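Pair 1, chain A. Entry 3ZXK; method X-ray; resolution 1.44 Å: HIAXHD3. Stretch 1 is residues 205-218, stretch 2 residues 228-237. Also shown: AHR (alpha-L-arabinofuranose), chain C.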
# COMPACT_ATOMS: atom_id res chain seq x y z
N ILE A 205 2.04 12.41 21.02
CA ILE A 205 1.16 11.98 19.93
C ILE A 205 1.50 12.84 18.73
O ILE A 205 1.56 14.06 18.85
CB ILE A 205 -0.35 12.12 20.28
CG1 ILE A 205 -0.71 11.24 21.49
CG2 ILE A 205 -1.19 11.73 19.07
CD1 ILE A 205 -2.07 11.53 22.09
N LEU A 206 1.77 12.22 17.59
CA LEU A 206 1.93 12.96 16.35
C LEU A 206 0.61 12.99 15.62
O LEU A 206 -0.05 11.95 15.49
CB LEU A 206 2.97 12.27 15.46
CG LEU A 206 4.31 13.00 15.37
CD1 LEU A 206 5.02 12.98 16.72
CD2 LEU A 206 5.15 12.35 14.26
N VAL A 207 0.23 14.16 15.13
CA VAL A 207 -0.99 14.32 14.32
C VAL A 207 -0.70 15.14 13.08
O VAL A 207 0.25 15.93 13.07
CB VAL A 207 -2.17 14.96 15.13
CG1 VAL A 207 -2.53 14.13 16.36
CG2 VAL A 207 -1.82 16.39 15.60
N THR A 208 -1.52 14.96 12.06
CA THR A 208 -1.44 15.75 10.84
C THR A 208 -2.61 16.71 10.74
O THR A 208 -3.73 16.37 11.14
CB THR A 208 -1.36 14.88 9.56
OG1 THR A 208 -1.14 15.70 8.39
CG2 THR A 208 -2.63 14.07 9.33
N ARG A 209 -2.33 17.89 10.18
CA ARG A 209 -3.37 18.76 9.67
C ARG A 209 -3.45 18.50 8.15
O ARG A 209 -2.52 18.87 7.40
CB ARG A 209 -3.06 20.22 9.96
CG ARG A 209 -4.16 21.13 9.41
CD ARG A 209 -3.80 22.59 9.49
NE ARG A 209 -2.70 22.95 8.59
CZ ARG A 209 -2.15 24.16 8.54
NH1 ARG A 209 -2.61 25.11 9.34
NH2 ARG A 209 -1.16 24.41 7.71
N PRO A 210 -4.50 17.80 7.69
CA PRO A 210 -4.50 17.43 6.28
C PRO A 210 -4.48 18.66 5.37
O PRO A 210 -5.24 19.58 5.63
CB PRO A 210 -5.86 16.73 6.09
CG PRO A 210 -6.26 16.29 7.44
CD PRO A 210 -5.63 17.23 8.43
N ALA A 211 -3.62 18.69 4.35
CA ALA A 211 -2.61 17.67 4.04
C ALA A 211 -1.22 18.28 4.05
O ALA A 211 -0.37 17.90 3.25
CB ALA A 211 -2.86 17.05 2.68
N ASP A 212 -0.99 19.26 4.92
CA ASP A 212 0.21 20.07 4.75
C ASP A 212 1.05 20.27 6.01
O ASP A 212 2.08 20.93 5.93
CB ASP A 212 -0.15 21.43 4.13
CG ASP A 212 -1.05 22.28 5.02
OD1 ASP A 212 -1.59 21.78 6.04
OD2 ASP A 212 -1.22 23.47 4.69
N ALA A 213 0.63 19.72 7.14
CA ALA A 213 1.35 19.96 8.40
C ALA A 213 1.31 18.76 9.30
O ALA A 213 0.39 17.93 9.21
CB ALA A 213 0.83 21.20 9.17
N GLU A 214 2.33 18.66 10.15
CA GLU A 214 2.39 17.68 11.22
C GLU A 214 2.65 18.43 12.54
O GLU A 214 3.51 19.30 12.58
CB GLU A 214 3.51 16.68 10.97
CG GLU A 214 3.50 15.49 11.95
CD GLU A 214 2.46 14.42 11.57
OE1 GLU A 214 1.74 14.59 10.57
OE2 GLU A 214 2.35 13.41 12.30
N TYR A 215 1.87 18.09 13.57
CA TYR A 215 2.07 18.63 14.90
C TYR A 215 2.57 17.55 15.83
O TYR A 215 2.25 16.37 15.65
CB TYR A 215 0.79 19.29 15.45
CG TYR A 215 0.21 20.37 14.55
CD1 TYR A 215 1.02 21.33 13.95
CD2 TYR A 215 -1.16 20.43 14.32
CE1 TYR A 215 0.48 22.32 13.13
CE2 TYR A 215 -1.71 21.42 13.52
CZ TYR A 215 -0.88 22.36 12.93
OH TYR A 215 -1.41 23.34 12.11
N VAL A 216 3.40 17.94 16.78
CA VAL A 216 3.77 17.04 17.85
C VAL A 216 3.03 17.46 19.10
O VAL A 216 3.07 18.63 19.49
CB VAL A 216 5.32 16.89 18.04
CG1 VAL A 216 6.04 18.23 18.06
CG2 VAL A 216 5.61 16.08 19.31
N LEU A 217 2.29 16.54 19.69
CA LEU A 217 1.60 16.81 20.96
C LEU A 217 2.33 16.12 22.10
O LEU A 217 2.82 15.01 21.92
CB LEU A 217 0.16 16.30 20.94
CG LEU A 217 -0.64 16.50 19.65
CD1 LEU A 217 -2.03 15.91 19.82
CD2 LEU A 217 -0.68 17.96 19.30
N ARG A 218 2.37 16.75 23.27
CA ARG A 218 3.00 16.16 24.46
C ARG A 218 2.06 16.34 25.66
O ARG A 218 1.46 17.42 25.87
CB ARG A 218 4.36 16.81 24.75
CG ARG A 218 5.17 16.09 25.84
CD ARG A 218 6.51 16.77 26.05
NE ARG A 218 6.34 18.03 26.78
CZ ARG A 218 7.34 18.88 27.03
NH1 ARG A 218 8.57 18.59 26.60
NH2 ARG A 218 7.11 20.00 27.70
N TYR A 228 -3.11 17.29 26.18
CA TYR A 228 -1.89 17.48 25.42
C TYR A 228 -1.77 18.90 24.92
O TYR A 228 -2.78 19.52 24.58
CB TYR A 228 -1.89 16.56 24.22
CG TYR A 228 -1.65 15.10 24.57
CD1 TYR A 228 -2.66 14.30 25.11
CD2 TYR A 228 -0.40 14.53 24.35
CE1 TYR A 228 -2.41 12.96 25.42
CE2 TYR A 228 -0.14 13.20 24.66
CZ TYR A 228 -1.14 12.41 25.21
OH TYR A 228 -0.89 11.08 25.50
N GLU A 229 -0.53 19.37 24.84
CA GLU A 229 -0.22 20.65 24.19
C GLU A 229 0.59 20.38 22.92
O GLU A 229 1.21 19.32 22.80
CB GLU A 229 0.56 21.57 25.12
CG GLU A 229 1.95 21.08 25.47
CD GLU A 229 2.69 22.03 26.38
OE1 GLU A 229 2.35 23.22 26.37
OE2 GLU A 229 3.58 21.57 27.12
N ALA A 230 0.58 21.33 21.97
CA ALA A 230 1.16 21.10 20.64
C ALA A 230 2.32 22.04 20.31
O ALA A 230 2.39 23.16 20.82
CB ALA A 230 0.09 21.24 19.56
N ARG A 231 3.22 21.55 19.45
CA ARG A 231 4.16 22.38 18.70
C ARG A 231 4.12 21.90 17.26
O ARG A 231 3.78 20.77 16.99
CB ARG A 231 5.60 22.20 19.19
CG ARG A 231 5.88 22.83 20.55
CD ARG A 231 7.38 22.96 20.78
NE ARG A 231 7.62 23.53 22.11
CZ ARG A 231 8.82 23.79 22.60
NH1 ARG A 231 9.90 23.55 21.87
NH2 ARG A 231 8.94 24.30 23.83
N THR A 232 4.51 22.77 16.33
CA THR A 232 4.62 22.37 14.94
C THR A 232 5.86 21.50 14.73
O THR A 232 6.94 21.81 15.24
CB THR A 232 4.67 23.62 14.07
OG1 THR A 232 3.42 24.31 14.22
CG2 THR A 232 4.91 23.26 12.59
N LEU A 233 5.70 20.40 14.02
CA LEU A 233 6.87 19.64 13.56
C LEU A 233 7.24 20.06 12.13
O LEU A 233 8.40 20.39 11.83
CB LEU A 233 6.58 18.13 13.66
CG LEU A 233 7.73 17.17 13.38
CD1 LEU A 233 8.89 17.39 14.35
CD2 LEU A 233 7.21 15.75 13.46
N VAL A 234 6.26 20.06 11.24
CA VAL A 234 6.45 20.67 9.93
C VAL A 234 5.17 21.37 9.54
O VAL A 234 4.06 20.93 9.88
CB VAL A 234 6.82 19.68 8.79
CG1 VAL A 234 8.19 19.04 9.00
CG2 VAL A 234 5.70 18.67 8.54
N SER A 235 5.30 22.45 8.78
CA SER A 235 4.10 23.08 8.23
C SER A 235 4.45 23.67 6.90
O SER A 235 5.28 24.61 6.81
CB SER A 235 3.55 24.15 9.17
OG SER A 235 2.37 24.73 8.63
N ARG A 236 3.86 23.09 5.86
CA ARG A 236 4.08 23.51 4.47
C ARG A 236 5.58 23.58 4.17
O ARG A 236 6.04 24.52 3.53
CB ARG A 236 3.38 24.85 4.19
CG ARG A 236 1.87 24.78 4.43
CD ARG A 236 1.12 26.06 4.03
NE ARG A 236 1.11 26.23 2.57
CZ ARG A 236 0.25 25.65 1.74
NH1 ARG A 236 -0.68 24.82 2.20
NH2 ARG A 236 0.35 25.88 0.43
N ILE A 237 6.33 22.60 4.67
CA ILE A 237 7.78 22.52 4.39
C ILE A 237 8.02 22.23 2.89
O ILE A 237 7.27 21.49 2.27
CB ILE A 237 8.48 21.47 5.27
CG1 ILE A 237 9.99 21.75 5.37
CG2 ILE A 237 8.17 20.05 4.81
CD1 ILE A 237 10.69 20.89 6.42
O5 AHR C . -3.68 15.49 -0.37
C5 AHR C . -4.21 14.17 -0.54
C4 AHR C . -4.55 13.50 0.80
O4 AHR C . -5.51 14.27 1.52
C3 AHR C . -3.42 13.37 1.82
O3 AHR C . -2.58 12.25 1.57
C2 AHR C . -4.12 13.19 3.14
O2 AHR C . -3.39 13.80 4.22
C1 AHR C . -5.42 13.92 2.91
O HOH W 1 4.75 20.01 5.46
O HOH W 2 0.29 24.81 10.53
O HOH W 3 3.74 18.96 27.50

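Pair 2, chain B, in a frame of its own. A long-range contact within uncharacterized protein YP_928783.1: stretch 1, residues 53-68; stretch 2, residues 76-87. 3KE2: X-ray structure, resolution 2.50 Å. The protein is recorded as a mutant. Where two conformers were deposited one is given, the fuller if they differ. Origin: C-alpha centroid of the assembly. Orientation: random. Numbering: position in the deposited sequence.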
# COMPACT_ATOMS: atom_id res chain seq x y z
N ALA B 53 -12.13 -1.46 6.53
CA ALA B 53 -10.80 -1.81 6.02
C ALA B 53 -10.96 -2.48 4.67
O ALA B 53 -10.34 -2.08 3.69
CB ALA B 53 -10.07 -2.71 6.97
N ILE B 54 -11.84 -3.47 4.63
CA ILE B 54 -12.13 -4.20 3.40
C ILE B 54 -12.67 -3.25 2.35
O ILE B 54 -12.29 -3.32 1.17
CB ILE B 54 -13.13 -5.33 3.66
CG1 ILE B 54 -12.46 -6.40 4.51
CG2 ILE B 54 -13.58 -5.94 2.38
CD1 ILE B 54 -13.41 -7.47 5.03
N ALA B 55 -13.51 -2.32 2.77
CA ALA B 55 -14.06 -1.36 1.83
C ALA B 55 -12.96 -0.58 1.14
O ALA B 55 -13.12 -0.22 -0.01
CB ALA B 55 -15.02 -0.38 2.53
N SER B 56 -11.84 -0.34 1.82
CA SER B 56 -10.77 0.45 1.22
C SER B 56 -9.63 -0.35 0.54
O SER B 56 -8.62 0.22 0.16
CB SER B 56 -10.19 1.43 2.29
OG SER B 56 -9.61 0.71 3.37
N PHE B 57 -9.77 -1.66 0.36
CA PHE B 57 -8.73 -2.42 -0.34
C PHE B 57 -8.54 -1.86 -1.75
O PHE B 57 -7.42 -1.78 -2.25
CB PHE B 57 -9.07 -3.91 -0.43
CG PHE B 57 -8.75 -4.72 0.81
CD1 PHE B 57 -8.71 -4.15 2.06
CD2 PHE B 57 -8.68 -6.11 0.71
CE1 PHE B 57 -8.45 -4.93 3.18
CE2 PHE B 57 -8.46 -6.91 1.85
CZ PHE B 57 -8.35 -6.32 3.06
N ALA B 58 -9.64 -1.47 -2.38
CA ALA B 58 -9.59 -0.91 -3.72
C ALA B 58 -8.65 0.30 -3.76
O ALA B 58 -7.99 0.53 -4.78
CB ALA B 58 -10.98 -0.54 -4.19
N ASP B 59 -8.57 1.05 -2.65
CA ASP B 59 -7.68 2.22 -2.56
C ASP B 59 -6.22 1.88 -2.81
O ASP B 59 -5.45 2.72 -3.28
CB ASP B 59 -7.76 2.92 -1.17
CG ASP B 59 -9.11 3.65 -0.92
OD1 ASP B 59 -9.95 3.75 -1.85
OD2 ASP B 59 -9.30 4.16 0.23
N ILE B 60 -5.81 0.65 -2.49
CA ILE B 60 -4.42 0.25 -2.68
C ILE B 60 -4.28 -0.83 -3.75
O ILE B 60 -3.25 -1.49 -3.83
CB ILE B 60 -3.77 -0.18 -1.32
CG1 ILE B 60 -4.41 -1.43 -0.71
CG2 ILE B 60 -3.83 1.03 -0.33
CD1 ILE B 60 -3.56 -2.09 0.44
N GLY B 61 -5.31 -1.00 -4.57
CA GLY B 61 -5.27 -1.98 -5.68
C GLY B 61 -5.53 -3.46 -5.42
O GLY B 61 -5.24 -4.29 -6.27
N ILE B 62 -6.01 -3.78 -4.23
CA ILE B 62 -6.34 -5.17 -3.89
C ILE B 62 -7.83 -5.34 -4.19
O ILE B 62 -8.68 -4.65 -3.59
CB ILE B 62 -6.05 -5.52 -2.42
CG1 ILE B 62 -4.56 -5.32 -2.11
CG2 ILE B 62 -6.42 -6.94 -2.13
CD1 ILE B 62 -4.14 -5.62 -0.65
N GLU B 63 -8.15 -6.20 -5.16
CA GLU B 63 -9.53 -6.47 -5.51
C GLU B 63 -9.96 -7.70 -4.73
O GLU B 63 -9.36 -8.77 -4.87
CB GLU B 63 -9.67 -6.70 -7.00
CG GLU B 63 -9.15 -5.50 -7.82
CD GLU B 63 -9.10 -5.75 -9.34
OE1 GLU B 63 -9.50 -6.88 -9.78
OE2 GLU B 63 -8.67 -4.81 -10.07
N VAL B 64 -10.99 -7.52 -3.90
CA VAL B 64 -11.53 -8.58 -3.08
C VAL B 64 -12.97 -8.84 -3.47
O VAL B 64 -13.73 -7.92 -3.76
CB VAL B 64 -11.46 -8.22 -1.57
CG1 VAL B 64 -12.09 -6.89 -1.28
CG2 VAL B 64 -12.16 -9.25 -0.77
N GLU B 65 -13.34 -10.14 -3.48
CA GLU B 65 -14.67 -10.62 -3.80
C GLU B 65 -15.22 -11.37 -2.62
O GLU B 65 -14.45 -11.88 -1.80
CB GLU B 65 -14.62 -11.67 -4.88
CG GLU B 65 -14.18 -11.26 -6.20
CD GLU B 65 -13.95 -12.46 -7.08
OE1 GLU B 65 -13.58 -13.54 -6.55
OE2 GLU B 65 -14.10 -12.33 -8.29
N PHE B 66 -16.54 -11.52 -2.59
CA PHE B 66 -17.20 -12.31 -1.58
C PHE B 66 -17.88 -13.43 -2.35
O PHE B 66 -18.69 -13.18 -3.24
CB PHE B 66 -18.17 -11.49 -0.78
CG PHE B 66 -18.71 -12.20 0.40
CD1 PHE B 66 -17.93 -12.38 1.51
CD2 PHE B 66 -20.02 -12.65 0.42
CE1 PHE B 66 -18.44 -13.04 2.62
CE2 PHE B 66 -20.53 -13.28 1.52
CZ PHE B 66 -19.75 -13.47 2.62
N VAL B 67 -17.53 -14.66 -2.01
CA VAL B 67 -18.01 -15.83 -2.74
C VAL B 67 -18.84 -16.81 -1.95
O VAL B 67 -18.52 -17.11 -0.83
CB VAL B 67 -16.77 -16.61 -3.23
CG1 VAL B 67 -17.19 -17.81 -4.08
CG2 VAL B 67 -15.83 -15.69 -3.99
N GLN B 68 -19.87 -17.35 -2.57
CA GLN B 68 -20.73 -18.36 -1.97
C GLN B 68 -20.84 -19.56 -2.87
O GLN B 68 -20.50 -19.49 -4.03
CB GLN B 68 -22.16 -17.85 -1.82
CG GLN B 68 -22.33 -16.65 -0.99
CD GLN B 68 -23.78 -16.23 -0.91
OE1 GLN B 68 -24.18 -15.20 -1.48
NE2 GLN B 68 -24.58 -17.07 -0.27
N GLY B 76 -20.84 -16.94 2.93
CA GLY B 76 -19.78 -16.79 1.96
C GLY B 76 -18.44 -16.57 2.61
O GLY B 76 -18.31 -16.59 3.83
N TYR B 77 -17.43 -16.36 1.79
CA TYR B 77 -16.10 -16.09 2.27
C TYR B 77 -15.42 -15.12 1.33
O TYR B 77 -15.77 -15.03 0.17
CB TYR B 77 -15.31 -17.39 2.41
CG TYR B 77 -15.04 -18.10 1.11
CD1 TYR B 77 -15.94 -19.05 0.60
CD2 TYR B 77 -13.88 -17.85 0.40
CE1 TYR B 77 -15.68 -19.70 -0.61
CE2 TYR B 77 -13.61 -18.50 -0.80
CZ TYR B 77 -14.51 -19.43 -1.30
OH TYR B 77 -14.20 -20.06 -2.48
N TYR B 78 -14.49 -14.35 1.84
CA TYR B 78 -13.78 -13.41 1.02
C TYR B 78 -12.64 -14.08 0.26
O TYR B 78 -12.03 -15.02 0.74
CB TYR B 78 -13.21 -12.28 1.88
CG TYR B 78 -14.23 -11.34 2.50
CD1 TYR B 78 -14.73 -10.26 1.79
CD2 TYR B 78 -14.66 -11.50 3.83
CE1 TYR B 78 -15.64 -9.37 2.37
CE2 TYR B 78 -15.59 -10.61 4.42
CZ TYR B 78 -16.06 -9.55 3.68
OH TYR B 78 -16.98 -8.66 4.22
N ARG B 79 -12.38 -13.58 -0.93
CA ARG B 79 -11.29 -14.05 -1.76
C ARG B 79 -10.61 -12.86 -2.43
O ARG B 79 -11.29 -11.93 -2.86
CB ARG B 79 -11.76 -15.01 -2.83
CG ARG B 79 -10.65 -15.43 -3.78
CD ARG B 79 -11.03 -16.67 -4.54
NE ARG B 79 -12.24 -16.43 -5.30
CZ ARG B 79 -13.10 -17.38 -5.71
NH1 ARG B 79 -12.93 -18.67 -5.41
NH2 ARG B 79 -14.16 -17.01 -6.39
N ILE B 80 -9.29 -12.93 -2.55
CA ILE B 80 -8.53 -11.89 -3.20
C ILE B 80 -8.54 -12.19 -4.68
O ILE B 80 -8.00 -13.22 -5.11
CB ILE B 80 -7.09 -11.85 -2.67
CG1 ILE B 80 -7.09 -11.65 -1.14
CG2 ILE B 80 -6.29 -10.78 -3.35
CD1 ILE B 80 -7.82 -10.47 -0.68
N ARG B 81 -9.19 -11.32 -5.48
CA ARG B 81 -9.24 -11.48 -6.94
C ARG B 81 -7.88 -11.18 -7.49
O ARG B 81 -7.37 -11.90 -8.35
CB ARG B 81 -10.29 -10.57 -7.59
CG ARG B 81 -10.29 -10.64 -9.14
CD ARG B 81 -11.35 -9.72 -9.80
NE ARG B 81 -11.27 -9.75 -11.26
CZ ARG B 81 -11.99 -10.55 -12.04
NH1 ARG B 81 -12.86 -11.39 -11.51
NH2 ARG B 81 -11.83 -10.51 -13.35
N THR B 82 -7.27 -10.09 -7.01
CA THR B 82 -5.90 -9.73 -7.44
C THR B 82 -5.24 -8.87 -6.38
O THR B 82 -5.92 -8.07 -5.73
CB THR B 82 -5.83 -8.98 -8.75
OG1 THR B 82 -4.45 -8.89 -9.15
CG2 THR B 82 -6.43 -7.58 -8.62
N TRP B 83 -3.94 -9.08 -6.17
CA TRP B 83 -3.19 -8.28 -5.22
C TRP B 83 -2.73 -6.98 -5.85
O TRP B 83 -2.37 -6.04 -5.15
CB TRP B 83 -1.96 -9.01 -4.71
CG TRP B 83 -2.27 -10.04 -3.72
CD1 TRP B 83 -2.63 -11.32 -3.96
CD2 TRP B 83 -2.22 -9.89 -2.30
NE1 TRP B 83 -2.82 -11.98 -2.78
CE2 TRP B 83 -2.59 -11.12 -1.74
CE3 TRP B 83 -1.91 -8.82 -1.45
CZ2 TRP B 83 -2.64 -11.33 -0.37
CZ3 TRP B 83 -1.96 -9.03 -0.06
CH2 TRP B 83 -2.33 -10.28 0.46
N GLY B 84 -2.73 -6.95 -7.18
CA GLY B 84 -2.30 -5.79 -7.92
C GLY B 84 -0.89 -5.35 -7.58
O GLY B 84 0.04 -6.14 -7.64
N PRO B 85 -0.73 -4.09 -7.16
CA PRO B 85 0.60 -3.58 -6.89
C PRO B 85 1.21 -4.07 -5.59
O PRO B 85 2.38 -3.74 -5.31
CB PRO B 85 0.36 -2.07 -6.79
CG PRO B 85 -0.96 -1.97 -6.16
CD PRO B 85 -1.77 -3.13 -6.74
N ILE B 86 0.44 -4.83 -4.80
CA ILE B 86 0.89 -5.32 -3.51
C ILE B 86 1.52 -6.70 -3.61
O ILE B 86 1.01 -7.62 -4.26
CB ILE B 86 -0.27 -5.39 -2.50
CG1 ILE B 86 -0.97 -4.03 -2.39
CG2 ILE B 86 0.21 -5.84 -1.14
CD1 ILE B 86 -0.09 -2.91 -2.08
N SER B 87 2.65 -6.83 -2.94
CA SER B 87 3.37 -8.06 -2.91
C SER B 87 2.87 -8.88 -1.74
O SER B 87 3.08 -8.53 -0.59
CB SER B 87 4.85 -7.77 -2.76
OG SER B 87 5.60 -8.97 -2.70
O HOH W 4 -9.64 -7.99 -12.16

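The sharpest difference lies at the bulge of the two hairpins, where the matched residues L233(A) and R81(B) both point toward the opposite strand but meet it with opposite chemistry. In pair 1, L233(A) is buried: its CD2 lies 4.1 Å from CD2 of L206(A), and its CB 4.4 Å from CG1 of V216(A). In pair 2, R81(B) is exposed and turns to acid: its NH1 forms a salt bridge with OE2 of E65(B) at 3.6 Å, and its NE a long one with OE1 of E63(B) at 3.7 Å. Water 4 joins that second pair, 2.6 Å from E63(B) OE1 and 2.6 Å from R81(B) NE. A branched aliphatic chain suits a closed pocket, whereas a long guanidinium can reach two carboxylates at the surface.

Beneath these side chains the backbone is nearly the same, and 14 central residues superpose at 0.8 Å. Each pair has two antiparallel strands, their directions 150° apart in pair 1 and 148° in pair 2, with a one-residue register shift. At the bulge one carbonyl accepts two amides. E214(A) O receives L233(A) N at 2.8 Å and V234(A) N at 3.2 Å; at the matched position, E63(B) O receives R81(B) N at 2.6 Å and T82(B) N at 3.3 Å. Such a bond pattern needs no particular side chain, which leaves the matched positions free to differ.

The next hydrogen-bonded pair along the ladder, V216(A) with R231(A), matches E65(B) with R79(B). The backbone bonds persist, V216(A) N to R231(A) O at 2.9 Å and E65(B) N to R79(B) O at 2.8 Å, but the two pairs use their side chains differently. The end of R231(A) leads away, although CG1 of buried V216(A) still lies 4.2 Å from R231(A) CB; the valine also packs against L233(A). R79(B) instead comes nearer, and its NE makes a weak hydrogen bond, part of a salt bridge, to E65(B) OE1 at 3.4 Å.

On the other face, L217(A) and A230(A) match F66(B) and Y78(B). The small methyl of A230(A) lets the leucine come close, with L217(A) CD2 3.4 Å from A230(A) CB. Pair 2 fills the site with two rings: the edge of F66(B) meets the face of Y78(B), centroids 5.0 Å apart, while CD1 of I54(B) covers the opposite face of the tyrosine, 3.6 Å from Y78(B) CZ. Flat rings offer broad surfaces for such packing.

At the far end D212(A) falls on G61(B) and R236(A) on G84(B). Pair 1 closes with charge: R236(A) NH1 donates to D212(A) OD2 at 2.9 Å in a salt bridge, while R209(A) NE holds D212(A) OD1 at 3.0 Å. Pair 2 closes with two glycines, both at positive phi. A CB on G61(B) would lie 2.5 Å from P85(B) CD, and one on G84(B) 2.4 Å from G61(B) O, so the absence of side chains lets the turn pack tightly.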